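Local coordinates for alanine dehydrogenase/pyridine nucleotide transhydrogenase (Mycobacterium smegmatis str. MC2 155, PDB 3P2Y), which probably serves as the alpha-1 subunit of a transhydrogenase that couples hydride transfer between NADH and NADP to proton pumping across a membrane, at residues Glu35-Leu40 against Pro328-Ala333; Pro28-Glu33 against Val88-Pro93; Phe132-Ile137 against Lys345-Leu350. All blocks are in the same frame, centred on the assembly; numbering follows the deposited sequence.

How the interactions relate
Interaction 1 joins the two domains of the chain, whereas interactions 2 and 3 lie at the six-stranded parallel sheet of the first. The centres of interactions 1 and 2 are about 10 Å apart, and Arg37 O of the one lies 3.3 Å from Glu30 CG of the other. Helix 336-354 links all three: Thr348 CG2 is 3.6 Å from Leu40 CD2 of interaction 1, and Val347 CG1 of interaction 3 is 3.6 Å from Val89 CG1 of interaction 2. The same helix leads to a calcium site at Asp352 and Leu355; the side chain of Leu350 is about 10 Å from a bound calcium ion. Interaction 1 lies away from the calcium sites.

Interaction 1 (Glu35-Leu40 against Pro328-Ala333); sequences ERRVAL and PLNLPA
An Asx motif in the loop that leads from the second domain back to the first brings Asn330 to Glu35 and Arg37 at the junction between domains. Asn330 ND2 donates to Glu35 OE1 at 3.0 Å, and the carboxylate oxygen lies nearly in the plane of the amide, while the amide nitrogen sits above the carboxylate, whose plane is turned 69° from that of the amide. The other end of the amide is used within its own loop: Asn330 OD1 accepts from Ala333 N at 3.2 Å, from above the carbonyl plane.

Glu35 starts away from Asn330, but its extended first torsion (chi1 -176°) and the bend at chi2 (57°) turn the carboxylate back across the gap. There Arg37 grips it side-on, NE giving an almost straight bond of 2.8 Å to Glu35 OE2 and NH2 one of 2.9 Å to Glu35 OE1. The backbone N of Arg37 also donates to Glu35 OE2, on its anti lone pair. Each oxygen therefore accepts two good bonds, and on OE1 the arginine and the asparagine arrive from opposite faces, which should hold the carboxylate against rotation and probably keep it ionised.

One face of the Arg37 guanidinium lies over Pro332 CB, 3.5 Å from NH1, and over Asn330 OD1. Ala333 CB packs 3.5 Å from Glu35 OE2. Beside it Arg36 CD passes 3.4 Å from Ala333 O, while Arg36 NE bonds to Gly64 O and the Arg36 side chain packs against Thr169 of the second subunit. Arg37 NH1 bonds to Gln152 of helix 148-167, Pro332 rests on the same residue, and Arg37 also touches Ala339 and Ser340, placing the contact between helices 148-167 and 336-354.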
loop_
_atom_site.group_PDB
_atom_site.type_symbol
_atom_site.label_atom_id
_atom_site.label_comp_id
_atom_site.label_asym_id
_atom_site.label_seq_id
_atom_site.Cartn_x
_atom_site.Cartn_y
_atom_site.Cartn_z
ATOM N N GLU A 35 -0.627 14.020 -12.506
ATOM C CA GLU A 35 -1.370 14.790 -11.504
ATOM C C GLU A 35 -2.816 14.311 -11.496
ATOM O O GLU A 35 -3.420 14.141 -12.575
ATOM C CB GLU A 35 -1.338 16.291 -11.802
ATOM C CG GLU A 35 -2.049 17.123 -10.698
ATOM C CD GLU A 35 -1.433 16.860 -9.317
ATOM O OE1 GLU A 35 -0.301 17.314 -9.085
ATOM O OE2 GLU A 35 -2.042 16.177 -8.469
ATOM N N ARG A 36 -3.369 14.081 -10.305
ATOM C CA ARG A 36 -4.778 13.707 -10.171
ATOM C C ARG A 36 -5.581 14.665 -9.287
ATOM O O ARG A 36 -6.796 14.518 -9.206
ATOM C CB ARG A 36 -4.921 12.287 -9.585
ATOM C CG ARG A 36 -4.346 11.219 -10.532
ATOM C CD ARG A 36 -4.349 9.823 -9.865
ATOM N NE ARG A 36 -5.713 9.402 -9.509
ATOM C CZ ARG A 36 -6.021 8.445 -8.628
ATOM N NH1 ARG A 36 -5.070 7.776 -7.979
ATOM N NH2 ARG A 36 -7.298 8.162 -8.404
ATOM N N ARG A 37 -4.922 15.613 -8.625
ATOM C CA ARG A 37 -5.633 16.549 -7.765
ATOM C C ARG A 37 -6.348 17.590 -8.631
ATOM O O ARG A 37 -6.036 17.765 -9.836
ATOM C CB ARG A 37 -4.675 17.256 -6.777
ATOM C CG ARG A 37 -4.057 16.281 -5.734
ATOM C CD ARG A 37 -2.918 16.938 -4.950
ATOM N NE ARG A 37 -1.793 17.216 -5.833
ATOM C CZ ARG A 37 -0.723 17.919 -5.483
ATOM N NH1 ARG A 37 -0.636 18.430 -4.246
ATOM N NH2 ARG A 37 0.256 18.137 -6.372
ATOM N N VAL A 38 -7.285 18.270 -7.984
ATOM C CA VAL A 38 -8.054 19.387 -8.570
ATOM C C VAL A 38 -8.192 20.447 -7.473
ATOM O O VAL A 38 -8.311 20.116 -6.303
ATOM C CB VAL A 38 -9.471 18.867 -9.055
ATOM C CG1 VAL A 38 -10.287 18.264 -7.898
ATOM C CG2 VAL A 38 -10.262 20.003 -9.752
ATOM N N ALA A 39 -8.143 21.739 -7.828
ATOM C CA ALA A 39 -7.991 22.773 -6.778
ATOM C C ALA A 39 -9.223 22.935 -5.895
ATOM O O ALA A 39 -9.073 23.259 -4.735
ATOM C CB ALA A 39 -7.587 24.135 -7.373
ATOM N N LEU A 40 -10.421 22.727 -6.449
ATOM C CA LEU A 40 -11.624 22.690 -5.618
ATOM C C LEU A 40 -12.356 21.379 -5.853
ATOM O O LEU A 40 -12.436 20.910 -6.991
ATOM C CB LEU A 40 -12.575 23.855 -5.957
ATOM C CG LEU A 40 -12.056 25.287 -5.784
ATOM C CD1 LEU A 40 -13.198 26.252 -6.134
ATOM C CD2 LEU A 40 -11.538 25.531 -4.324
ATOM N N PRO A 328 9.007 8.099 -4.758
ATOM C CA PRO A 328 7.766 8.666 -5.305
ATOM C C PRO A 328 7.856 10.162 -5.433
ATOM O O PRO A 328 8.366 10.814 -4.526
ATOM C CB PRO A 328 6.708 8.327 -4.248
ATOM C CG PRO A 328 7.490 8.132 -2.962
ATOM C CD PRO A 328 8.839 7.528 -3.404
ATOM N N LEU A 329 7.345 10.698 -6.537
ATOM C CA LEU A 329 7.452 12.148 -6.765
ATOM C C LEU A 329 6.173 12.938 -6.508
ATOM O O LEU A 329 6.228 14.178 -6.367
ATOM C CB LEU A 329 7.962 12.449 -8.173
ATOM C CG LEU A 329 9.369 11.896 -8.407
ATOM C CD1 LEU A 329 9.702 12.062 -9.891
ATOM C CD2 LEU A 329 10.470 12.581 -7.496
ATOM N N ASN A 330 5.034 12.254 -6.436
ATOM C CA ASN A 330 3.802 13.008 -6.176
ATOM C C ASN A 330 2.846 12.173 -5.367
ATOM O O ASN A 330 1.853 11.652 -5.890
ATOM C CB ASN A 330 3.184 13.489 -7.509
ATOM C CG ASN A 330 2.045 14.509 -7.315
ATOM O OD1 ASN A 330 1.612 14.794 -6.177
ATOM N ND2 ASN A 330 1.542 15.052 -8.446
ATOM N N LEU A 331 3.180 11.969 -4.087
ATOM C CA LEU A 331 2.292 11.158 -3.252
ATOM C C LEU A 331 0.874 11.756 -3.036
ATOM O O LEU A 331 -0.095 10.995 -2.969
ATOM C CB LEU A 331 2.963 10.797 -1.921
ATOM C CG LEU A 331 4.092 9.773 -2.102
ATOM C CD1 LEU A 331 4.792 9.593 -0.735
ATOM C CD2 LEU A 331 3.567 8.392 -2.583
ATOM N N PRO A 332 0.740 13.105 -2.950
ATOM C CA PRO A 332 -0.602 13.689 -2.852
ATOM C C PRO A 332 -1.541 13.262 -3.985
ATOM O O PRO A 332 -2.730 12.986 -3.733
ATOM C CB PRO A 332 -0.315 15.214 -2.903
ATOM C CG PRO A 332 0.984 15.306 -2.123
ATOM C CD PRO A 332 1.781 14.144 -2.799
ATOM N N ALA A 333 -1.002 13.165 -5.208
ATOM C CA ALA A 333 -1.796 12.740 -6.362
ATOM C C ALA A 333 -2.290 11.286 -6.217
ATOM O O ALA A 333 -3.290 10.910 -6.812
ATOM C CB ALA A 333 -0.996 12.907 -7.660
#

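Interaction 2 (Pro28-Glu33 against Val88-Pro93); sequences PRESAE and VVKVNP
At the topological switch point of the parallel sheet, where the order 3-2-1-4-5-6 sets strand 24-27 beside strand 87-89, the loops leaving the two strands are tied together by the carboxylate of Glu30. Its two oxygens receive consecutive backbone N-H groups: Val91 N donates to Glu30 OE2 at 2.9 Å and Asn92 N to Glu30 OE1 at 3.0 Å, each from above the carboxylate plane. With CG opposite the carbonyl carbon (chi1 -68°), the bend at chi2 (-64°) turns the carboxylate toward the second loop, and Glu30 CD sits 3.5 Å from Val91 CB.

Lys90 completes the grip with a salt bridge, NZ lying 3.0 Å from Glu30 OE1. Its chain curls at its far end, and NZ also donates to Asn92 O at 2.7 Å and to a water that is bonded to Arg29 O and Ser31 N. The buried carboxylate is thus met by a cation and two amides, which probably keeps it charged. Nearer the strands, Pro28 CG packs 3.7 Å from Lys90 CB. Backbone bonds tie Val89 to Gly26 of strand 24-27 and Val88 to strand 107-110, while Tyr343 OH of helix 336-354 is hydrogen-bonded to Lys90 O.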
loop_
_atom_site.group_PDB
_atom_site.type_symbol
_atom_site.label_atom_id
_atom_site.label_comp_id
_atom_site.label_asym_id
_atom_site.label_seq_id
_atom_site.Cartn_x
_atom_site.Cartn_y
_atom_site.Cartn_z
ATOM N N PRO A 28 -9.368 24.993 -13.274
ATOM C CA PRO A 28 -8.924 24.201 -14.422
ATOM C C PRO A 28 -8.611 22.728 -14.100
ATOM O O PRO A 28 -8.389 22.350 -12.928
ATOM C CB PRO A 28 -7.626 24.896 -14.873
ATOM C CG PRO A 28 -7.146 25.654 -13.687
ATOM C CD PRO A 28 -8.295 25.818 -12.700
ATOM N N ARG A 29 -8.618 21.909 -15.149
ATOM C CA ARG A 29 -8.042 20.571 -15.083
ATOM C C ARG A 29 -6.526 20.706 -15.000
ATOM O O ARG A 29 -5.923 21.516 -15.716
ATOM C CB ARG A 29 -8.425 19.780 -16.337
ATOM C CG ARG A 29 -7.855 18.384 -16.318
ATOM C CD ARG A 29 -8.231 17.643 -17.597
ATOM N NE ARG A 29 -7.391 16.449 -17.759
ATOM C CZ ARG A 29 -6.178 16.426 -18.354
ATOM N NH1 ARG A 29 -5.508 15.275 -18.450
ATOM N NH2 ARG A 29 -5.622 17.528 -18.866
ATOM N N GLU A 30 -5.907 19.961 -14.075
ATOM C CA GLU A 30 -4.449 19.936 -13.988
ATOM C C GLU A 30 -3.844 19.189 -15.170
ATOM O O GLU A 30 -4.226 18.056 -15.417
ATOM C CB GLU A 30 -4.033 19.280 -12.667
ATOM C CG GLU A 30 -4.423 20.172 -11.478
ATOM C CD GLU A 30 -3.683 21.505 -11.480
ATOM O OE1 GLU A 30 -2.446 21.505 -11.653
ATOM O OE2 GLU A 30 -4.336 22.548 -11.325
ATOM N N SER A 31 -2.893 19.825 -15.859
ATOM C CA SER A 31 -2.304 19.275 -17.094
ATOM C C SER A 31 -1.015 18.486 -16.871
ATOM O O SER A 31 -0.582 17.769 -17.768
ATOM C CB SER A 31 -2.029 20.418 -18.088
ATOM O OG SER A 31 -1.186 21.413 -17.524
ATOM N N ALA A 32 -0.396 18.630 -15.686
ATOM C CA ALA A 32 0.885 17.958 -15.409
ATOM C C ALA A 32 0.787 16.436 -15.438
ATOM O O ALA A 32 -0.203 15.854 -14.962
ATOM C CB ALA A 32 1.481 18.444 -14.088
ATOM N N GLU A 33 1.801 15.779 -16.012
ATOM C CA GLU A 33 1.789 14.320 -16.089
ATOM C C GLU A 33 1.682 13.723 -14.670
ATOM O O GLU A 33 2.433 14.133 -13.758
ATOM C CB GLU A 33 3.053 13.771 -16.784
ATOM N N VAL A 88 -8.618 32.581 -10.682
ATOM C CA VAL A 88 -8.371 31.194 -11.133
ATOM C C VAL A 88 -7.635 30.513 -10.000
ATOM O O VAL A 88 -6.633 31.045 -9.494
ATOM C CB VAL A 88 -7.513 31.167 -12.416
ATOM C CG1 VAL A 88 -7.096 29.719 -12.801
ATOM C CG2 VAL A 88 -8.284 31.854 -13.578
ATOM N N VAL A 89 -8.139 29.348 -9.573
ATOM C CA VAL A 89 -7.500 28.596 -8.498
ATOM C C VAL A 89 -7.052 27.268 -9.071
ATOM O O VAL A 89 -7.831 26.597 -9.733
ATOM C CB VAL A 89 -8.427 28.375 -7.257
ATOM C CG1 VAL A 89 -8.801 29.734 -6.625
ATOM C CG2 VAL A 89 -9.693 27.575 -7.595
ATOM N N LYS A 90 -5.787 26.927 -8.882
ATOM C CA LYS A 90 -5.300 25.661 -9.470
ATOM C C LYS A 90 -4.293 25.050 -8.523
ATOM O O LYS A 90 -3.984 25.650 -7.502
ATOM C CB LYS A 90 -4.699 25.909 -10.875
ATOM C CG LYS A 90 -3.273 26.512 -10.902
ATOM C CD LYS A 90 -2.819 26.826 -12.383
ATOM C CE LYS A 90 -2.924 25.585 -13.325
ATOM N NZ LYS A 90 -2.324 24.286 -12.756
ATOM N N VAL A 91 -3.775 23.871 -8.861
ATOM C CA VAL A 91 -2.812 23.186 -8.007
ATOM C C VAL A 91 -1.383 23.526 -8.442
ATOM O O VAL A 91 -0.683 24.250 -7.730
ATOM C CB VAL A 91 -3.028 21.641 -8.023
ATOM C CG1 VAL A 91 -2.027 20.927 -7.019
ATOM C CG2 VAL A 91 -4.462 21.297 -7.652
ATOM N N ASN A 92 -0.934 22.979 -9.577
ATOM C CA ASN A 92 0.464 23.162 -10.014
ATOM C C ASN A 92 0.722 24.485 -10.732
ATOM O O ASN A 92 -0.221 25.122 -11.201
ATOM C CB ASN A 92 0.888 22.005 -10.932
ATOM C CG ASN A 92 0.862 20.673 -10.211
ATOM O OD1 ASN A 92 0.293 19.672 -10.691
ATOM N ND2 ASN A 92 1.478 20.649 -9.060
ATOM N N PRO A 93 2.002 24.922 -10.787
ATOM C CA PRO A 93 2.295 26.188 -11.491
ATOM C C PRO A 93 1.739 26.142 -12.912
ATOM O O PRO A 93 1.801 25.077 -13.556
ATOM C CB PRO A 93 3.826 26.221 -11.522
ATOM C CG PRO A 93 4.230 25.525 -10.205
ATOM C CD PRO A 93 3.181 24.384 -10.066
HETATM O O HOH W 1 -3.438 22.959 -15.273
#

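Interaction 3 (Phe132-Ile137 against Lys345-Leu350); sequences FAMESI and KNVTAL
All three side-chain torsions of Met134 turn the same way (chi1 -66°, chi2 -59°), curling its thioether toward helix 336-354, while Leu350 extends away from its backbone N (chi1 173°) and slides past it in the opposite direction. The branch that does most of the touching is Leu350 CD2. It lies 3.9 Å from Met134 SD, 3.9 Å from Phe132 CB and 4.1 Å from Ile137 CD1, so one methyl touches three side chains of residues 132-137. Ile137 crosses the leucine obliquely and meets its CD1 as well.

One turn back along the helix, Met134 CE rests 3.8 Å from Asn346 CB and 4.1 Å from Val347 CG2. The methionine thus spans from Leu350 to the preceding turn, and the side chains meet through apolar atoms. The Asn346 amide is occupied on the far side, bonded to Ser151 OG and Thr145 O.

The strand at this edge of the parallel sheet turns into a short 3-10 segment just where the helix packs on it. Ile109 of the adjoining strand 107-110 packs into the same cluster, touching Met134, Val347 and Leu350. Helix 367-372 covers Phe132, Ile137 and Leu350, and Ala148 of helix 148-167 lies against Met134 and Asn346.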
loop_
_atom_site.group_PDB
_atom_site.type_symbol
_atom_site.label_atom_id
_atom_site.label_comp_id
_atom_site.label_asym_id
_atom_site.label_seq_id
_atom_site.Cartn_x
_atom_site.Cartn_y
_atom_site.Cartn_z
ATOM N N PHE A 132 -0.852 34.672 -6.140
ATOM C CA PHE A 132 -0.518 34.340 -4.755
ATOM C C PHE A 132 -0.010 32.922 -4.740
ATOM O O PHE A 132 -0.711 32.035 -5.190
ATOM C CB PHE A 132 -1.744 34.476 -3.849
ATOM C CG PHE A 132 -2.296 35.889 -3.801
ATOM C CD1 PHE A 132 -1.832 36.782 -2.838
ATOM C CD2 PHE A 132 -3.220 36.330 -4.751
ATOM C CE1 PHE A 132 -2.321 38.105 -2.790
ATOM C CE2 PHE A 132 -3.699 37.658 -4.736
ATOM C CZ PHE A 132 -3.248 38.533 -3.738
ATOM N N ALA A 133 1.214 32.732 -4.255
ATOM C CA ALA A 133 1.851 31.394 -4.167
ATOM C C ALA A 133 1.500 30.741 -2.826
ATOM O O ALA A 133 1.798 31.290 -1.739
ATOM C CB ALA A 133 3.380 31.523 -4.282
ATOM N N MET A 134 0.895 29.563 -2.883
ATOM C CA MET A 134 0.522 28.889 -1.646
ATOM C C MET A 134 1.770 28.512 -0.828
ATOM O O MET A 134 1.704 28.457 0.398
ATOM C CB MET A 134 -0.362 27.672 -1.940
ATOM C CG MET A 134 -1.759 28.035 -2.539
ATOM S SD MET A 134 -2.748 29.128 -1.458
ATOM C CE MET A 134 -3.114 27.986 -0.091
ATOM N N GLU A 135 2.905 28.302 -1.492
ATOM C CA GLU A 135 4.152 28.006 -0.770
ATOM C C GLU A 135 4.604 29.184 0.092
ATOM O O GLU A 135 5.405 28.996 1.026
ATOM C CB GLU A 135 5.303 27.669 -1.747
ATOM C CG GLU A 135 5.047 26.515 -2.717
ATOM C CD GLU A 135 4.567 26.994 -4.098
ATOM O OE1 GLU A 135 3.817 27.995 -4.176
ATOM O OE2 GLU A 135 4.897 26.330 -5.102
ATOM N N SER A 136 4.133 30.388 -0.236
ATOM C CA SER A 136 4.579 31.632 0.409
ATOM C C SER A 136 3.619 32.134 1.486
ATOM O O SER A 136 3.840 33.223 2.047
ATOM C CB SER A 136 4.845 32.731 -0.633
ATOM O OG SER A 136 5.935 32.339 -1.487
ATOM N N ILE A 137 2.584 31.342 1.798
ATOM C CA ILE A 137 1.706 31.629 2.935
ATOM C C ILE A 137 2.596 31.619 4.187
ATOM O O ILE A 137 3.309 30.654 4.437
ATOM C CB ILE A 137 0.571 30.559 3.079
ATOM C CG1 ILE A 137 -0.370 30.580 1.856
ATOM C CG2 ILE A 137 -0.245 30.776 4.387
ATOM C CD1 ILE A 137 -1.245 31.801 1.780
ATOM N N LYS A 345 -9.778 23.657 0.822
ATOM C CA LYS A 345 -10.032 24.448 2.040
ATOM C C LYS A 345 -8.894 25.456 2.300
ATOM O O LYS A 345 -9.162 26.608 2.708
ATOM C CB LYS A 345 -10.290 23.504 3.225
ATOM C CG LYS A 345 -11.636 22.798 3.088
ATOM C CD LYS A 345 -11.919 21.792 4.231
ATOM C CE LYS A 345 -13.321 21.195 4.050
ATOM N NZ LYS A 345 -13.744 20.397 5.264
ATOM N N ASN A 346 -7.641 25.064 2.019
ATOM C CA ASN A 346 -6.509 26.013 2.154
ATOM C C ASN A 346 -6.682 27.211 1.212
ATOM O O ASN A 346 -6.560 28.387 1.607
ATOM C CB ASN A 346 -5.156 25.350 1.818
ATOM C CG ASN A 346 -4.782 24.178 2.756
ATOM O OD1 ASN A 346 -4.262 23.179 2.289
ATOM N ND2 ASN A 346 -5.018 24.316 4.044
ATOM N N VAL A 347 -6.924 26.895 -0.062
ATOM C CA VAL A 347 -7.085 27.936 -1.096
ATOM C C VAL A 347 -8.288 28.851 -0.783
ATOM O O VAL A 347 -8.209 30.117 -0.900
ATOM C CB VAL A 347 -7.203 27.270 -2.501
ATOM C CG1 VAL A 347 -7.779 28.273 -3.517
ATOM C CG2 VAL A 347 -5.778 26.788 -2.933
ATOM N N THR A 348 -9.390 28.255 -0.351
ATOM C CA THR A 348 -10.578 29.090 -0.079
ATOM C C THR A 348 -10.429 29.935 1.180
ATOM O O THR A 348 -11.021 31.020 1.277
ATOM C CB THR A 348 -11.897 28.304 -0.086
ATOM O OG1 THR A 348 -11.830 27.248 0.874
ATOM C CG2 THR A 348 -12.125 27.703 -1.471
ATOM N N ALA A 349 -9.614 29.466 2.131
ATOM C CA ALA A 349 -9.360 30.272 3.320
ATOM C C ALA A 349 -8.594 31.541 2.900
ATOM O O ALA A 349 -8.865 32.633 3.428
ATOM C CB ALA A 349 -8.598 29.442 4.409
ATOM N N LEU A 350 -7.633 31.406 1.986
ATOM C CA LEU A 350 -6.907 32.579 1.489
ATOM C C LEU A 350 -7.851 33.446 0.668
ATOM O O LEU A 350 -7.860 34.673 0.802
ATOM C CB LEU A 350 -5.714 32.181 0.616
ATOM C CG LEU A 350 -4.999 33.348 -0.097
ATOM C CD1 LEU A 350 -4.384 34.286 0.959
ATOM C CD2 LEU A 350 -3.926 32.854 -1.075
#